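Local coordinates for protein pngf-ii (PDB 4R4X) that acts as a peptide:N-glycosidase, removing N-linked glycans from glycoproteins, and belongs to the PNGase F family, at residues Asn51-Lys56 against Thr78-Gln83; Thr104-Asn109 against Ser126-Asp131; Tyr97-Ala102 against Leu134-Val139. All coordinates share one frame; numbering follows the deposited sequence.

Going from the N terminus, interaction 1 opens on strand 48-54 and closes at Thr78-Gln83, a loop holding strands 59-65 and 70-76. That loop is complete before the other two begin. Interaction 3 then opens on strand 97-106 and interaction 2 opens further along the same strand; interaction 2 closes first, at Ser126-Asp131, and interaction 3 only at strand 134-140, so the shorter loop sits within the longer. Sequential contacts still meet in space: Gln83 bonds to the backbone of Ile127 and Gly129, and Val135 packs on the backbone of Leu128 and Gly129. The 126-131 loop thus bears on the turn at 78-83 and on strands 97-106 and 134-140, all in the N-terminal domain.

Interaction 1 of 3, residues Asn51-Lys56 against Thr78-Gln83; sequences NEINRK and TILAKQ. With ZN (zinc ion), chain B.
Leu80 holds CG anti to its carbonyl carbon (chi1 -63°) and then runs on extended, CD1 anti to CA, which carries CD1 outward to Ile53 and Arg55. Arg55 reaches the same methyl by a bend: its CB sets off away from the helix, and the turn at CG (chi2 -67°) brings the guanidinium back. Arg55 NH1 comes to 4.2 Å from Leu80 CD1 at an oblique approach, and Ile53 CG2 stands 4.5 Å from that same CD1. Ile53 CG2 also lies 3.7 Å above the guanidinium plane of Arg55, offset toward its rim, so the Leu80 methyl and the Ile53 branch both border the flat group. Arg55 NH2 is hydrogen-bonded to Gln130 of the 126-131 loop, which anchors the polar end beside this packing. The contact seats the helical turn at 79-82 against strand 48-54 of the N-terminal domain, whose family assignment to the LolA/LolB clan is consistent with a curved antiparallel sheet; Leu80 also touches Val60 on the adjoining strand 59-65. Glu52 CB leaves the strand opposite to Ile53 CB, so Glu52 serves the other face: its carboxylate holds zinc with both oxygens, OE1 at 2.2 Å and OE2 at 2.5 Å, an uneven bidentate grip completed on the protein side by Asp159. Where the strand gives way to the loop, an Asx turn forms as the backbone N of Lys56 donates to Asn54 OD1 over 2.9 Å, the donor tilted 24° from the carbonyl plane.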
ATOM      1  N   ASN A  51       8.499   6.254  28.661  1.00 17.61           N
ATOM      2  CA  ASN A  51       7.999   7.535  29.130  1.00 18.88           C
ATOM      3  C   ASN A  51       8.880   8.064  30.287  1.00 18.11           C
ATOM      4  O   ASN A  51       9.392   7.297  31.084  1.00 16.91           O
ATOM      5  CB  ASN A  51       6.542   7.319  29.536  1.00 21.65           C
ATOM      6  CG  ASN A  51       5.876   8.570  30.039  1.00 24.87           C
ATOM      7  OD1 ASN A  51       5.231   9.294  29.271  1.00 30.70           O
ATOM      8  ND2 ASN A  51       5.993   8.824  31.329  1.00 25.11           N
ATOM      9  N   GLU A  52       9.090   9.374  30.356  1.00 19.51           N
ATOM     10  CA  GLU A  52       9.790   9.980  31.481  1.00 19.33           C
ATOM     11  C   GLU A  52       9.067  11.238  31.896  1.00 19.60           C
ATOM     12  O   GLU A  52       8.608  12.007  31.049  1.00 19.26           O
ATOM     13  CB  GLU A  52      11.234  10.327  31.141  1.00 22.32           C
ATOM     14  CG  GLU A  52      12.108   9.118  30.850  1.00 26.98           C
ATOM     15  CD  GLU A  52      13.601   9.428  30.866  1.00 30.87           C
ATOM     16  OE1 GLU A  52      13.976  10.613  30.753  1.00 37.05           O
ATOM     17  OE2 GLU A  52      14.410   8.481  30.995  1.00 35.57           O
ATOM     18  N   ILE A  53       8.960  11.438  33.204  1.00 18.75           N
ATOM     19  CA  ILE A  53       8.286  12.588  33.764  1.00 18.50           C
ATOM     20  C   ILE A  53       9.287  13.363  34.578  1.00 19.32           C
ATOM     21  O   ILE A  53       9.954  12.783  35.416  1.00 18.50           O
ATOM     22  CB  ILE A  53       7.137  12.171  34.695  1.00 19.00           C
ATOM     23  CG1 ILE A  53       6.113  11.374  33.892  1.00 19.56           C
ATOM     24  CG2 ILE A  53       6.529  13.406  35.353  1.00 20.41           C
ATOM     25  CD1 ILE A  53       4.861  10.982  34.641  1.00 20.33           C
ATOM     26  N   ASN A  54       9.365  14.664  34.314  1.00 19.18           N
ATOM     27  CA  ASN A  54      10.163  15.596  35.079  1.00 20.76           C
ATOM     28  C   ASN A  54       9.270  16.105  36.192  1.00 20.48           C
ATOM     29  O   ASN A  54       8.270  16.754  35.924  1.00 20.22           O
ATOM     30  CB  ASN A  54      10.619  16.750  34.180  1.00 22.57           C
ATOM     31  CG  ASN A  54      11.440  17.787  34.933  1.00 24.67           C
ATOM     32  OD1 ASN A  54      11.361  17.891  36.160  1.00 25.32           O
ATOM     33  ND2 ASN A  54      12.234  18.553  34.200  1.00 24.50           N
ATOM     34  N   ARG A  55       9.588  15.749  37.427  1.00 21.65           N
ATOM     35  CA  ARG A  55       8.676  16.028  38.532  1.00 22.85           C
ATOM     36  C   ARG A  55       8.732  17.503  38.980  1.00 26.13           C
ATOM     37  O   ARG A  55       7.851  17.952  39.699  1.00 25.83           O
ATOM     38  CB  ARG A  55       8.964  15.095  39.704  1.00 21.45           C
ATOM     39  CG  ARG A  55       8.668  13.630  39.430  1.00 20.88           C
ATOM     40  CD  ARG A  55       7.173  13.355  39.252  1.00 19.95           C
ATOM     41  NE  ARG A  55       6.924  11.953  38.913  1.00 19.31           N
ATOM     42  CZ  ARG A  55       5.720  11.466  38.581  1.00 19.11           C
ATOM     43  NH1 ARG A  55       4.632  12.237  38.588  1.00 18.18           N
ATOM     44  NH2 ARG A  55       5.575  10.189  38.303  1.00 18.29           N
ATOM     45  N   LYS A  56       9.740  18.247  38.527  1.00 28.30           N
ATOM     46  CA  LYS A  56       9.848  19.693  38.842  1.00 32.38           C
ATOM     47  C   LYS A  56       8.757  20.499  38.136  1.00 31.83           C
ATOM     48  O   LYS A  56       8.189  21.423  38.704  1.00 31.85           O
ATOM     49  CB  LYS A  56      11.223  20.249  38.437  1.00 35.03           C
ATOM     50  CG  LYS A  56      12.338  20.152  39.474  1.00 39.81           C
ATOM     51  CD  LYS A  56      12.415  18.812  40.207  1.00 42.46           C
ATOM     52  CE  LYS A  56      11.719  18.885  41.568  1.00 46.11           C
ATOM     53  NZ  LYS A  56      11.324  17.560  42.128  1.00 45.57           N
ATOM     54  N   THR A  78       1.010  19.506  30.055  1.00 24.00           N
ATOM     55  CA  THR A  78      -0.390  19.646  30.435  1.00 27.10           C
ATOM     56  C   THR A  78      -1.095  18.313  30.675  1.00 25.88           C
ATOM     57  O   THR A  78      -2.261  18.304  31.077  1.00 25.19           O
ATOM     58  CB  THR A  78      -1.201  20.397  29.356  1.00 28.71           C
ATOM     59  OG1 THR A  78      -1.354  19.573  28.184  1.00 31.45           O
ATOM     60  CG2 THR A  78      -0.530  21.710  28.985  1.00 30.67           C
ATOM     61  N   ILE A  79      -0.415  17.189  30.422  1.00 23.28           N
ATOM     62  CA  ILE A  79      -1.096  15.888  30.448  1.00 23.35           C
ATOM     63  C   ILE A  79      -1.656  15.522  31.837  1.00 22.10           C
ATOM     64  O   ILE A  79      -2.814  15.124  31.971  1.00 22.51           O
ATOM     65  CB  ILE A  79      -0.156  14.749  29.967  1.00 25.37           C
ATOM     66  CG1 ILE A  79       0.177  14.942  28.480  1.00 27.02           C
ATOM     67  CG2 ILE A  79      -0.804  13.387  30.202  1.00 25.58           C
ATOM     68  CD1 ILE A  79       0.938  13.786  27.851  1.00 28.88           C
ATOM     69  N   LEU A  80      -0.816  15.634  32.856  1.00 21.59           N
ATOM     70  CA  LEU A  80      -1.215  15.246  34.215  1.00 22.47           C
ATOM     71  C   LEU A  80      -2.381  16.111  34.697  1.00 23.28           C
ATOM     72  O   LEU A  80      -3.373  15.589  35.178  1.00 22.17           O
ATOM     73  CB  LEU A  80      -0.022  15.343  35.176  1.00 21.36           C
ATOM     74  CG  LEU A  80       1.121  14.390  34.814  1.00 21.72           C
ATOM     75  CD1 LEU A  80       2.188  14.380  35.890  1.00 21.93           C
ATOM     76  CD2 LEU A  80       0.576  13.000  34.546  1.00 21.79           C
ATOM     77  N   ALA A  81      -2.266  17.427  34.511  1.00 24.09           N
ATOM     78  CA  ALA A  81      -3.305  18.372  34.950  1.00 25.41           C
ATOM     79  C   ALA A  81      -4.684  18.046  34.368  1.00 24.98           C
ATOM     80  O   ALA A  81      -5.689  18.239  35.039  1.00 24.49           O
ATOM     81  CB  ALA A  81      -2.898  19.808  34.602  1.00 26.88           C
ATOM     82  N   LYS A  82      -4.732  17.506  33.147  1.00 24.96           N
ATOM     83  CA  LYS A  82      -6.002  17.174  32.504  1.00 24.01           C
ATOM     84  C   LYS A  82      -6.703  15.918  33.013  1.00 24.11           C
ATOM     85  O   LYS A  82      -7.871  15.718  32.717  1.00 23.21           O
ATOM     86  CB  LYS A  82      -5.827  17.065  30.990  1.00 25.69           C
ATOM     87  CG  LYS A  82      -5.546  18.406  30.323  1.00 27.08           C
ATOM     88  CD  LYS A  82      -5.160  18.222  28.863  1.00 27.69           C
ATOM     89  CE  LYS A  82      -4.845  19.561  28.227  1.00 28.70           C
ATOM     90  NZ  LYS A  82      -4.268  19.375  26.879  1.00 29.51           N
ATOM     91  N   GLN A  83      -6.008  15.057  33.750  1.00 22.62           N
ATOM     92  CA  GLN A  83      -6.633  13.814  34.213  1.00 23.21           C
ATOM     93  C   GLN A  83      -7.686  14.201  35.233  1.00 23.38           C
ATOM     94  O   GLN A  83      -7.422  15.055  36.062  1.00 24.09           O
ATOM     95  CB  GLN A  83      -5.588  12.872  34.845  1.00 21.22           C
ATOM     96  CG  GLN A  83      -4.524  12.467  33.836  1.00 21.30           C
ATOM     97  CD  GLN A  83      -3.538  11.434  34.351  1.00 21.05           C
ATOM     98  OE1 GLN A  83      -3.542  11.056  35.530  1.00 19.43           O
ATOM     99  NE2 GLN A  83      -2.700  10.948  33.443  1.00 19.25           N
TER
HETATM  100 ZN    ZN B1001      15.933  10.303  31.827  0.50 23.52          ZN

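Interaction 2 of 3, residues Thr104-Asn109 against Ser126-Asp131; sequences TSVNSN and SILGQD
Leu128 points its isobutyl fork at strand 97-106, its methyls making their closest approaches to two residues: CD1 lies 4.3 Å from Thr104 CG2, and CD2 lies 4.2 Å from Val106 CG2. The contact sets a type II turn against the strand end just before the hairpin turn. Val106 to Asn109 is a type I' turn, the two-residue connection of the beta hairpin formed by strands 97-106 and 109-116, while Ile127 to Gln130 is the type II turn, in the loop leading to strand 134-140. Thr104 and Val106 both send CB toward Leu128, whereas Ser105 between them points away, so the fork meets one face of the strand near its end. Leu128 CD1 is anti to CA, which forks the two methyls toward these residues. Thr104 turns CG2 to this apolar side and gives its hydroxyl to another partner, the backbone oxygen of Glu84; Leu128 also packs on Ile111 of the neighbouring strand. The hairpin end is closed by a reciprocal pair, Val106 N to Asn109 O at 3.0 Å and Asn109 N to Val106 O at 2.9 Å. In the 126-131 loop, Gly129 takes the third place of the turn, where its positive phi of 83° suits glycine, and the closing bond from Gln130 N to Ile127 O is weak at 3.4 Å. A firmer tie braces the loop: Gln130 NE2 donates to Ser126 O over 2.8 Å, nearly straight at 175°, with Ser126 O in the amide plane and the donor 36° above the plane of the accepting carbonyl.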
ATOM      1  N   THR A 104     -11.255   6.978  37.512  1.00 28.60           N
ATOM      2  CA  THR A 104     -11.344   7.840  36.337  1.00 29.90           C
ATOM      3  C   THR A 104     -12.007   7.110  35.187  1.00 32.00           C
ATOM      4  O   THR A 104     -12.163   5.879  35.211  1.00 29.02           O
ATOM      5  CB  THR A 104      -9.981   8.405  35.891  1.00 30.00           C
ATOM      6  OG1 THR A 104     -10.191   9.439  34.921  1.00 31.19           O
ATOM      7  CG2 THR A 104      -9.049   7.315  35.296  1.00 29.83           C
ATOM      8  N   SER A 105     -12.384   7.902  34.186  1.00 34.47           N
ATOM      9  CA  SER A 105     -13.068   7.427  32.996  1.00 37.52           C
ATOM     10  C   SER A 105     -12.352   7.970  31.752  1.00 38.20           C
ATOM     11  O   SER A 105     -12.201   9.175  31.605  1.00 40.42           O
ATOM     12  CB  SER A 105     -14.525   7.895  33.025  1.00 39.28           C
ATOM     13  OG  SER A 105     -15.272   7.320  31.967  1.00 42.51           O
ATOM     14  N   VAL A 106     -11.876   7.071  30.894  1.00 37.79           N
ATOM     15  CA  VAL A 106     -11.269   7.433  29.614  1.00 39.58           C
ATOM     16  C   VAL A 106     -11.947   6.617  28.510  1.00 40.40           C
ATOM     17  O   VAL A 106     -11.935   5.393  28.553  1.00 37.89           O
ATOM     18  CB  VAL A 106      -9.752   7.151  29.622  1.00 39.50           C
ATOM     19  CG1 VAL A 106      -9.118   7.508  28.276  1.00 40.05           C
ATOM     20  CG2 VAL A 106      -9.079   7.921  30.758  1.00 39.60           C
ATOM     21  N   ASN A 107     -12.552   7.293  27.538  1.00 45.03           N
ATOM     22  CA  ASN A 107     -13.260   6.615  26.434  1.00 48.62           C
ATOM     23  C   ASN A 107     -14.237   5.540  26.905  1.00 48.31           C
ATOM     24  O   ASN A 107     -14.206   4.403  26.422  1.00 50.14           O
ATOM     25  CB  ASN A 107     -12.259   5.996  25.452  1.00 50.27           C
ATOM     26  CG  ASN A 107     -11.403   7.032  24.768  1.00 54.14           C
ATOM     27  OD1 ASN A 107     -11.796   8.195  24.643  1.00 53.82           O
ATOM     28  ND2 ASN A 107     -10.223   6.621  24.319  1.00 55.84           N
ATOM     29  N   SER A 108     -15.076   5.901  27.872  1.00 48.81           N
ATOM     30  CA  SER A 108     -16.081   4.994  28.441  1.00 48.37           C
ATOM     31  C   SER A 108     -15.503   3.813  29.241  1.00 45.71           C
ATOM     32  O   SER A 108     -16.258   3.088  29.892  1.00 46.27           O
ATOM     33  CB  SER A 108     -17.040   4.490  27.352  1.00 50.66           C
ATOM     34  OG  SER A 108     -17.628   5.583  26.660  1.00 50.17           O
ATOM     35  N   ASN A 109     -14.182   3.618  29.201  1.00 41.63           N
ATOM     36  CA  ASN A 109     -13.538   2.648  30.077  1.00 38.71           C
ATOM     37  C   ASN A 109     -13.408   3.247  31.473  1.00 35.18           C
ATOM     38  O   ASN A 109     -13.085   4.419  31.618  1.00 34.17           O
ATOM     39  CB  ASN A 109     -12.159   2.238  29.553  1.00 39.80           C
ATOM     40  CG  ASN A 109     -12.237   1.302  28.359  1.00 42.15           C
ATOM     41  OD1 ASN A 109     -13.097   0.424  28.292  1.00 44.54           O
ATOM     42  ND2 ASN A 109     -11.332   1.478  27.418  1.00 41.82           N
ATOM     43  N   SER A 126       1.118   2.991  34.207  1.00 18.62           N
ATOM     44  CA  SER A 126       0.638   3.692  33.011  1.00 18.19           C
ATOM     45  C   SER A 126       0.658   5.198  33.298  1.00 18.45           C
ATOM     46  O   SER A 126       0.979   5.619  34.396  1.00 19.07           O
ATOM     47  CB  SER A 126      -0.783   3.237  32.626  1.00 18.40           C
ATOM     48  OG  SER A 126      -1.744   3.758  33.530  1.00 20.25           O
ATOM     49  N   ILE A 127       0.299   6.011  32.328  1.00 18.69           N
ATOM     50  CA  ILE A 127       0.233   7.470  32.573  1.00 20.23           C
ATOM     51  C   ILE A 127      -0.863   7.885  33.608  1.00 19.97           C
ATOM     52  O   ILE A 127      -0.758   8.952  34.255  1.00 18.72           O
ATOM     53  CB  ILE A 127      -0.006   8.203  31.243  1.00 21.67           C
ATOM     54  CG1 ILE A 127       0.297   9.710  31.370  1.00 22.28           C
ATOM     55  CG2 ILE A 127      -1.427   7.946  30.750  1.00 21.95           C
ATOM     56  CD1 ILE A 127       1.708  10.053  31.793  1.00 22.93           C
ATOM     57  N   LEU A 128      -1.908   7.062  33.756  1.00 20.36           N
ATOM     58  CA  LEU A 128      -3.048   7.429  34.605  1.00 21.23           C
ATOM     59  C   LEU A 128      -2.702   7.442  36.079  1.00 20.02           C
ATOM     60  O   LEU A 128      -2.137   6.487  36.603  1.00 19.98           O
ATOM     61  CB  LEU A 128      -4.228   6.497  34.386  1.00 23.40           C
ATOM     62  CG  LEU A 128      -4.822   6.533  32.982  1.00 25.71           C
ATOM     63  CD1 LEU A 128      -5.948   5.522  32.870  1.00 27.15           C
ATOM     64  CD2 LEU A 128      -5.281   7.931  32.608  1.00 27.06           C
ATOM     65  N   GLY A 129      -3.020   8.549  36.740  1.00 18.89           N
ATOM     66  CA  GLY A 129      -2.787   8.694  38.176  1.00 18.10           C
ATOM     67  C   GLY A 129      -1.403   9.118  38.621  1.00 18.90           C
ATOM     68  O   GLY A 129      -1.150   9.183  39.833  1.00 19.75           O
ATOM     69  N   GLN A 130      -0.513   9.416  37.664  1.00 18.08           N
ATOM     70  CA  GLN A 130       0.887   9.721  37.953  1.00 19.20           C
ATOM     71  C   GLN A 130       1.078  10.966  38.789  1.00 19.35           C
ATOM     72  O   GLN A 130       2.138  11.141  39.359  1.00 19.44           O
ATOM     73  CB  GLN A 130       1.659   9.969  36.660  1.00 20.15           C
ATOM     74  CG  GLN A 130       1.894   8.737  35.828  1.00 20.65           C
ATOM     75  CD  GLN A 130       3.087   7.938  36.271  1.00 21.13           C
ATOM     76  OE1 GLN A 130       3.988   8.432  36.968  1.00 22.10           O
ATOM     77  NE2 GLN A 130       3.121   6.692  35.842  1.00 22.75           N
ATOM     78  N   ASP A 131       0.097  11.862  38.830  1.00 19.70           N
ATOM     79  CA  ASP A 131       0.215  12.979  39.762  1.00 22.18           C
ATOM     80  C   ASP A 131      -0.435  12.736  41.124  1.00 21.88           C
ATOM     81  O   ASP A 131      -0.326  13.592  41.979  1.00 23.34           O
ATOM     82  CB  ASP A 131      -0.320  14.271  39.169  1.00 23.34           C
ATOM     83  CG  ASP A 131       0.284  15.490  39.828  1.00 25.80           C
ATOM     84  OD1 ASP A 131       1.504  15.491  40.121  1.00 26.88           O
ATOM     85  OD2 ASP A 131      -0.475  16.431  40.087  1.00 27.78           O
TER

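Interaction 3 of 3, residues Tyr97-Ala102 against Leu134-Val139; sequences YNVKKA and LVLKTV
Leu136 CD1 touches two side chains of strand 97-106, 4.0 Å from Tyr97 CB and 4.1 Å from Val99 CG1. Leu136 sets CG anti to its carbonyl carbon (chi1 -63°) and continues extended (chi2 179°), which places CD1 as the atom that makes both contacts. Tyr97 crosses it at about a right angle: the methyl comes obliquely to the ring and lies 4.2 Å from Tyr97 CD2, catching the CB end of the residue rather than the phenol end. Val99 lies at a slant to the leucine and offers the branch CG1, which is also anti to its carbonyl carbon, while CG2 lies between the backbone N and the carbonyl carbon. The strands involved are next-but-one neighbours in the N-terminal domain, each antiparallel to strand 109-116 between them. Their closest CA atoms, Val99 and Leu136, are 8.0 Å apart. At this point strand 134-140 has a classic beta bulge, Leu136 and Lys137 both facing Trp114. Leu136 also meets Ile94 and Ala148, from the strands at either flank, which extends the apolar patch. Every atom meeting here is carbon, with no hydrogen bond to fix direction, so the contact rests on van der Waals fit and burial of nonpolar surface.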
ATOM      1  N   TYR A  97       2.317  -0.956  51.884  1.00 16.57           N
ATOM      2  CA  TYR A  97       2.118   0.496  51.721  1.00 16.62           C
ATOM      3  C   TYR A  97       0.643   0.896  51.792  1.00 16.74           C
ATOM      4  O   TYR A  97      -0.211   0.253  51.183  1.00 16.93           O
ATOM      5  CB  TYR A  97       2.715   0.961  50.375  1.00 16.57           C
ATOM      6  CG  TYR A  97       4.202   0.695  50.281  1.00 17.30           C
ATOM      7  CD1 TYR A  97       5.102   1.442  51.035  1.00 18.61           C
ATOM      8  CD2 TYR A  97       4.702  -0.337  49.501  1.00 18.31           C
ATOM      9  CE1 TYR A  97       6.457   1.205  50.982  1.00 19.53           C
ATOM     10  CE2 TYR A  97       6.070  -0.590  49.455  1.00 19.39           C
ATOM     11  CZ  TYR A  97       6.933   0.187  50.206  1.00 19.21           C
ATOM     12  OH  TYR A  97       8.280  -0.050  50.177  1.00 21.85           O
ATOM     13  N   ASN A  98       0.339   1.980  52.505  1.00 17.25           N
ATOM     14  CA  ASN A  98      -1.034   2.472  52.566  1.00 17.58           C
ATOM     15  C   ASN A  98      -1.473   3.032  51.219  1.00 17.42           C
ATOM     16  O   ASN A  98      -0.742   3.825  50.628  1.00 16.15           O
ATOM     17  CB  ASN A  98      -1.155   3.550  53.614  1.00 18.38           C
ATOM     18  CG  ASN A  98      -0.925   3.015  55.009  1.00 21.12           C
ATOM     19  OD1 ASN A  98      -1.500   2.016  55.407  1.00 20.67           O
ATOM     20  ND2 ASN A  98      -0.043   3.657  55.739  1.00 25.31           N
ATOM     21  N   VAL A  99      -2.650   2.614  50.757  1.00 16.91           N
ATOM     22  CA  VAL A  99      -3.189   3.023  49.458  1.00 17.47           C
ATOM     23  C   VAL A  99      -4.609   3.568  49.598  1.00 18.31           C
ATOM     24  O   VAL A  99      -5.363   3.170  50.506  1.00 17.85           O
ATOM     25  CB  VAL A  99      -3.169   1.880  48.405  1.00 17.36           C
ATOM     26  CG1 VAL A  99      -1.723   1.509  48.048  1.00 17.51           C
ATOM     27  CG2 VAL A  99      -3.923   0.644  48.881  1.00 16.82           C
ATOM     28  N   LYS A 100      -4.931   4.488  48.691  1.00 18.20           N
ATOM     29  CA  LYS A 100      -6.264   5.046  48.496  1.00 18.78           C
ATOM     30  C   LYS A 100      -6.668   4.726  47.074  1.00 18.86           C
ATOM     31  O   LYS A 100      -5.834   4.619  46.183  1.00 18.31           O
ATOM     32  CB  LYS A 100      -6.256   6.564  48.669  1.00 18.43           C
ATOM     33  CG  LYS A 100      -6.051   7.030  50.097  1.00 19.53           C
ATOM     34  CD  LYS A 100      -5.825   8.532  50.220  1.00 20.80           C
ATOM     35  CE  LYS A 100      -7.016   9.370  49.773  1.00 21.53           C
ATOM     36  NZ  LYS A 100      -8.298   8.998  50.447  1.00 22.24           N
ATOM     37  N   LYS A 101      -7.956   4.539  46.863  1.00 19.23           N
ATOM     38  CA  LYS A 101      -8.473   4.318  45.555  1.00 19.83           C
ATOM     39  C   LYS A 101      -9.156   5.554  45.030  1.00 20.38           C
ATOM     40  O   LYS A 101      -9.896   6.228  45.756  1.00 20.94           O
ATOM     41  CB  LYS A 101      -9.473   3.176  45.568  1.00 20.89           C
ATOM     42  CG  LYS A 101      -9.817   2.703  44.174  1.00 21.34           C
ATOM     43  CD  LYS A 101     -10.939   1.667  44.202  1.00 23.35           C
ATOM     44  CE  LYS A 101     -12.277   2.272  43.838  1.00 24.42           C
ATOM     45  NZ  LYS A 101     -13.313   1.226  43.688  1.00 25.83           N
ATOM     46  N   ALA A 102      -8.925   5.826  43.749  1.00 20.52           N
ATOM     47  CA  ALA A 102      -9.655   6.856  43.012  1.00 20.59           C
ATOM     48  C   ALA A 102     -10.066   6.248  41.693  1.00 22.45           C
ATOM     49  O   ALA A 102      -9.510   5.216  41.273  1.00 21.25           O
ATOM     50  CB  ALA A 102      -8.790   8.067  42.781  1.00 20.51           C
ATOM     51  N   LEU A 134       2.209   7.253  44.087  1.00 15.96           N
ATOM     52  CA  LEU A 134       2.771   6.060  43.460  1.00 16.07           C
ATOM     53  C   LEU A 134       1.662   5.030  43.288  1.00 15.18           C
ATOM     54  O   LEU A 134       1.170   4.461  44.269  1.00 15.04           O
ATOM     55  CB  LEU A 134       3.923   5.503  44.301  1.00 16.41           C
ATOM     56  CG  LEU A 134       4.447   4.137  43.859  1.00 17.22           C
ATOM     57  CD1 LEU A 134       4.979   4.161  42.420  1.00 17.17           C
ATOM     58  CD2 LEU A 134       5.515   3.704  44.839  1.00 17.74           C
ATOM     59  N   VAL A 135       1.273   4.801  42.040  1.00 15.77           N
ATOM     60  CA  VAL A 135       0.191   3.889  41.714  1.00 16.20           C
ATOM     61  C   VAL A 135       0.695   2.466  41.823  1.00 16.35           C
ATOM     62  O   VAL A 135       1.613   2.079  41.104  1.00 18.54           O
ATOM     63  CB  VAL A 135      -0.368   4.158  40.302  1.00 15.84           C
ATOM     64  CG1 VAL A 135      -1.420   3.132  39.922  1.00 16.11           C
ATOM     65  CG2 VAL A 135      -0.954   5.566  40.220  1.00 16.30           C
ATOM     66  N   LEU A 136       0.086   1.681  42.699  1.00 15.92           N
ATOM     67  CA  LEU A 136       0.493   0.289  42.903  1.00 16.67           C
ATOM     68  C   LEU A 136      -0.456  -0.745  42.303  1.00 17.11           C
ATOM     69  O   LEU A 136      -0.114  -1.925  42.236  1.00 18.22           O
ATOM     70  CB  LEU A 136       0.710   0.014  44.394  1.00 16.55           C
ATOM     71  CG  LEU A 136       1.835   0.823  45.034  1.00 16.55           C
ATOM     72  CD1 LEU A 136       1.891   0.448  46.510  1.00 16.53           C
ATOM     73  CD2 LEU A 136       3.175   0.561  44.337  1.00 16.29           C
ATOM     74  N   LYS A 137      -1.628  -0.315  41.862  1.00 17.63           N
ATOM     75  CA  LYS A 137      -2.581  -1.194  41.223  1.00 18.86           C
ATOM     76  C   LYS A 137      -3.563  -0.382  40.373  1.00 19.45           C
ATOM     77  O   LYS A 137      -4.069   0.660  40.822  1.00 19.38           O
ATOM     78  CB  LYS A 137      -3.370  -1.961  42.280  1.00 20.24           C
ATOM     79  CG  LYS A 137      -4.427  -2.907  41.730  1.00 21.03           C
ATOM     80  CD  LYS A 137      -4.957  -3.773  42.869  1.00 22.53           C
ATOM     81  CE  LYS A 137      -6.253  -4.456  42.494  1.00 24.86           C
ATOM     82  NZ  LYS A 137      -6.786  -5.191  43.688  1.00 25.52           N
ATOM     83  N   THR A 138      -3.830  -0.870  39.159  1.00 20.39           N
ATOM     84  CA  THR A 138      -4.909  -0.345  38.313  1.00 21.47           C
ATOM     85  C   THR A 138      -5.851  -1.473  37.929  1.00 21.83           C
ATOM     86  O   THR A 138      -5.425  -2.614  37.739  1.00 22.08           O
ATOM     87  CB  THR A 138      -4.385   0.302  37.024  1.00 21.97           C
ATOM     88  OG1 THR A 138      -3.743  -0.700  36.223  1.00 24.22           O
ATOM     89  CG2 THR A 138      -3.404   1.413  37.345  1.00 22.54           C
ATOM     90  N   VAL A 139      -7.134  -1.148  37.836  1.00 22.34           N
ATOM     91  CA  VAL A 139      -8.152  -2.099  37.429  1.00 23.61           C
ATOM     92  C   VAL A 139      -8.984  -1.446  36.348  1.00 25.65           C
ATOM     93  O   VAL A 139      -9.586  -0.380  36.561  1.00 22.60           O
ATOM     94  CB  VAL A 139      -9.082  -2.514  38.586  1.00 24.58           C
ATOM     95  CG1 VAL A 139     -10.011  -3.643  38.131  1.00 24.79           C
ATOM     96  CG2 VAL A 139      -8.273  -2.930  39.793  1.00 24.44           C
TER